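Local coordinates for protein 2-keto acid:ferredoxin oxidoreductase subunit alpha (Pyrococcus furiosus, PDB 4WBX) that probably catalyses, with its partner subunits, the ferredoxin-dependent oxidative decarboxylation of 2-oxoglutarate to succinyl-CoA, at residues A[152-157]-A[326-331]. Residues are numbered along the deposited sequence; the frame is centred on the assembly and turned at random.
Sequences LIVLSP and ETIWPF
V154 pairs antiparallel with W329 and, through one carbonyl, serves two successive residues of the facing strand. V154 N donates to W329 O over 2.8 Å at 160°, while V154 O takes a bond from I328 N at 2.7 Å and a longer, weak one from W329 N. The extra residue on the 326-331 side brings I328 as well as W329 opposite V154. Here V154 CG1, anti to its own N (chi1 179°), meets I328 CB at 3.6 Å, and CG2 reaches across to W329 CB. This is the tight part of the contact, and helix 139-144 packs on I328 and W329 through I139 and I143. On the face of L155 and T327 the two side chains lie alongside each other, L155 CD2 resting 3.4 Å from T327 OG1, which is hydrogen-bonded to I281 O. Beyond them S156 N donates to E326 O at 2.6 Å. At the opposite end the W329 indole presents its edge to L152 O, with CD1 3.0 Å away. Side-chain packing is looser where I153 CG1 lies 4.2 Å from P330 CD, and at E326, whose partly exposed side chain leads its carboxylate away from 152-157. The doubled partner of V154 is a classic beta bulge, here where strand 324-329, from the core domain II family region, runs antiparallel to strand 153-155 and extends the parallel sheet of the thiamine-diphosphate-binding region.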
ATOM      1  N   LEU A 152       7.644 -22.593   1.315  1.00 55.42           N
ATOM      2  CA  LEU A 152       8.628 -21.958   0.462  1.00 58.87           C
ATOM      3  C   LEU A 152       9.999 -22.257   1.038  1.00 54.73           C
ATOM      4  O   LEU A 152      10.124 -22.766   2.153  1.00 53.61           O
ATOM      5  CB  LEU A 152       8.383 -20.437   0.330  1.00 53.25           C
ATOM      6  CG  LEU A 152       8.193 -19.569   1.586  1.00 52.17           C
ATOM      7  CD1 LEU A 152       9.472 -19.438   2.376  1.00 52.43           C
ATOM      8  CD2 LEU A 152       7.669 -18.192   1.235  1.00 40.22           C
ATOM      9  N   ILE A 153      11.018 -21.896   0.276  1.00 55.72           N
ATOM     10  CA  ILE A 153      12.388 -22.186   0.634  1.00 51.52           C
ATOM     11  C   ILE A 153      13.091 -20.951   1.187  1.00 48.12           C
ATOM     12  O   ILE A 153      12.863 -19.830   0.734  1.00 51.57           O
ATOM     13  CB  ILE A 153      13.112 -22.741  -0.584  1.00 49.97           C
ATOM     14  CG1 ILE A 153      12.281 -23.905  -1.149  1.00 46.87           C
ATOM     15  CG2 ILE A 153      14.522 -23.158  -0.218  1.00 51.58           C
ATOM     16  CD1 ILE A 153      12.675 -24.325  -2.520  1.00 51.08           C
ATOM     17  N   VAL A 154      13.917 -21.166   2.197  1.00 49.99           N
ATOM     18  CA  VAL A 154      14.684 -20.104   2.833  1.00 50.08           C
ATOM     19  C   VAL A 154      16.146 -20.537   3.043  1.00 54.94           C
ATOM     20  O   VAL A 154      16.419 -21.568   3.663  1.00 52.76           O
ATOM     21  CB  VAL A 154      14.072 -19.728   4.180  1.00 47.70           C
ATOM     22  CG1 VAL A 154      14.887 -18.635   4.872  1.00 43.27           C
ATOM     23  CG2 VAL A 154      12.632 -19.327   3.992  1.00 47.71           C
ATOM     24  N   LEU A 155      17.076 -19.745   2.518  1.00 54.17           N
ATOM     25  CA  LEU A 155      18.497 -20.064   2.561  1.00 49.73           C
ATOM     26  C   LEU A 155      19.243 -18.996   3.315  1.00 53.04           C
ATOM     27  O   LEU A 155      18.880 -17.815   3.269  1.00 50.14           O
ATOM     28  CB  LEU A 155      19.064 -20.198   1.155  1.00 48.60           C
ATOM     29  CG  LEU A 155      18.258 -21.187   0.305  1.00 51.06           C
ATOM     30  CD1 LEU A 155      18.846 -21.365  -1.080  1.00 50.51           C
ATOM     31  CD2 LEU A 155      18.116 -22.530   0.985  1.00 50.78           C
ATOM     32  N   SER A 156      20.292 -19.418   4.013  1.00 53.84           N
ATOM     33  CA  SER A 156      21.036 -18.512   4.864  1.00 56.66           C
ATOM     34  C   SER A 156      22.536 -18.592   4.607  1.00 57.20           C
ATOM     35  O   SER A 156      23.171 -19.583   4.942  1.00 54.64           O
ATOM     36  CB  SER A 156      20.743 -18.819   6.325  1.00 54.77           C
ATOM     37  OG  SER A 156      21.381 -17.869   7.153  1.00 54.32           O
ATOM     38  N   PRO A 157      23.111 -17.534   4.028  1.00 59.20           N
ATOM     39  CA  PRO A 157      24.535 -17.552   3.681  1.00 60.08           C
ATOM     40  C   PRO A 157      25.412 -17.136   4.862  1.00 63.08           C
ATOM     41  O   PRO A 157      25.073 -16.182   5.570  1.00 65.81           O
ATOM     42  CB  PRO A 157      24.612 -16.534   2.549  1.00 60.19           C
ATOM     43  CG  PRO A 157      23.560 -15.475   2.960  1.00 59.57           C
ATOM     44  CD  PRO A 157      22.488 -16.226   3.744  1.00 59.27           C
ATOM     45  N   GLU A 326      22.141 -23.854   6.871  1.00 55.57           N
ATOM     46  CA  GLU A 326      22.148 -23.138   5.608  1.00 60.44           C
ATOM     47  C   GLU A 326      20.720 -23.031   5.013  1.00 59.44           C
ATOM     48  O   GLU A 326      20.228 -21.928   4.765  1.00 57.90           O
ATOM     49  CB  GLU A 326      23.128 -23.816   4.650  1.00 60.90           C
ATOM     50  CG  GLU A 326      24.554 -23.813   5.201  1.00 62.86           C
ATOM     51  CD  GLU A 326      25.591 -24.469   4.283  1.00 66.30           C
ATOM     52  OE1 GLU A 326      25.225 -25.395   3.536  1.00 64.22           O
ATOM     53  OE2 GLU A 326      26.782 -24.065   4.322  1.00 69.02           O
ATOM     54  N   THR A 327      20.070 -24.171   4.785  1.00 55.64           N
ATOM     55  CA  THR A 327      18.664 -24.205   4.431  1.00 53.64           C
ATOM     56  C   THR A 327      17.806 -24.081   5.691  1.00 56.79           C
ATOM     57  O   THR A 327      17.721 -25.018   6.480  1.00 59.44           O
ATOM     58  CB  THR A 327      18.294 -25.492   3.703  1.00 54.67           C
ATOM     59  OG1 THR A 327      18.951 -25.528   2.432  1.00 59.10           O
ATOM     60  CG2 THR A 327      16.824 -25.536   3.480  1.00 51.89           C
ATOM     61  N   ILE A 328      17.197 -22.911   5.879  1.00 57.55           N
ATOM     62  CA  ILE A 328      16.338 -22.635   7.032  1.00 54.39           C
ATOM     63  C   ILE A 328      14.978 -23.330   6.906  1.00 57.49           C
ATOM     64  O   ILE A 328      14.445 -23.860   7.897  1.00 57.95           O
ATOM     65  CB  ILE A 328      16.102 -21.130   7.207  1.00 55.20           C
ATOM     66  CG1 ILE A 328      17.412 -20.408   7.564  1.00 53.48           C
ATOM     67  CG2 ILE A 328      14.994 -20.875   8.241  1.00 50.01           C
ATOM     68  CD1 ILE A 328      17.886 -20.610   8.995  1.00 51.35           C
ATOM     69  N   TRP A 329      14.426 -23.340   5.692  1.00 52.62           N
ATOM     70  CA  TRP A 329      13.144 -23.988   5.439  1.00 51.75           C
ATOM     71  C   TRP A 329      13.100 -24.478   3.999  1.00 48.17           C
ATOM     72  O   TRP A 329      13.579 -23.796   3.104  1.00 47.12           O
ATOM     73  CB  TRP A 329      11.994 -23.017   5.717  1.00 53.78           C
ATOM     74  CG  TRP A 329      10.693 -23.693   5.883  1.00 58.83           C
ATOM     75  CD1 TRP A 329       9.774 -23.966   4.906  1.00 56.71           C
ATOM     76  CD2 TRP A 329      10.141 -24.195   7.111  1.00 61.21           C
ATOM     77  NE1 TRP A 329       8.687 -24.620   5.456  1.00 57.39           N
ATOM     78  CE2 TRP A 329       8.888 -24.764   6.804  1.00 52.14           C
ATOM     79  CE3 TRP A 329      10.588 -24.217   8.440  1.00 60.76           C
ATOM     80  CZ2 TRP A 329       8.083 -25.360   7.774  1.00 59.40           C
ATOM     81  CZ3 TRP A 329       9.780 -24.809   9.404  1.00 58.98           C
ATOM     82  CH2 TRP A 329       8.543 -25.373   9.064  1.00 57.54           C
ATOM     83  N   PRO A 330      12.553 -25.670   3.755  1.00 50.08           N
ATOM     84  CA  PRO A 330      11.991 -26.695   4.640  1.00 58.55           C
ATOM     85  C   PRO A 330      13.031 -27.197   5.616  1.00 60.00           C
ATOM     86  O   PRO A 330      14.187 -27.232   5.233  1.00 58.83           O
ATOM     87  CB  PRO A 330      11.574 -27.800   3.670  1.00 60.92           C
ATOM     88  CG  PRO A 330      12.450 -27.619   2.504  1.00 57.62           C
ATOM     89  CD  PRO A 330      12.622 -26.143   2.366  1.00 54.18           C
ATOM     90  N   PHE A 331      12.641 -27.547   6.839  1.00 60.61           N
ATOM     91  CA  PHE A 331      13.616 -27.809   7.893  1.00 60.34           C
ATOM     92  C   PHE A 331      13.722 -29.274   8.277  1.00 68.47           C
ATOM     93  O   PHE A 331      12.715 -29.902   8.575  1.00 70.83           O
ATOM     94  CB  PHE A 331      13.278 -27.010   9.139  1.00 58.69           C
ATOM     95  CG  PHE A 331      14.392 -26.974  10.132  1.00 66.32           C
ATOM     96  CD1 PHE A 331      15.482 -26.116   9.941  1.00 65.09           C
ATOM     97  CD2 PHE A 331      14.376 -27.795  11.240  1.00 65.87           C
ATOM     98  CE1 PHE A 331      16.529 -26.076  10.848  1.00 62.72           C
ATOM     99  CE2 PHE A 331      15.420 -27.765  12.152  1.00 68.31           C
ATOM    100  CZ  PHE A 331      16.501 -26.899  11.954  1.00 67.39           C
TER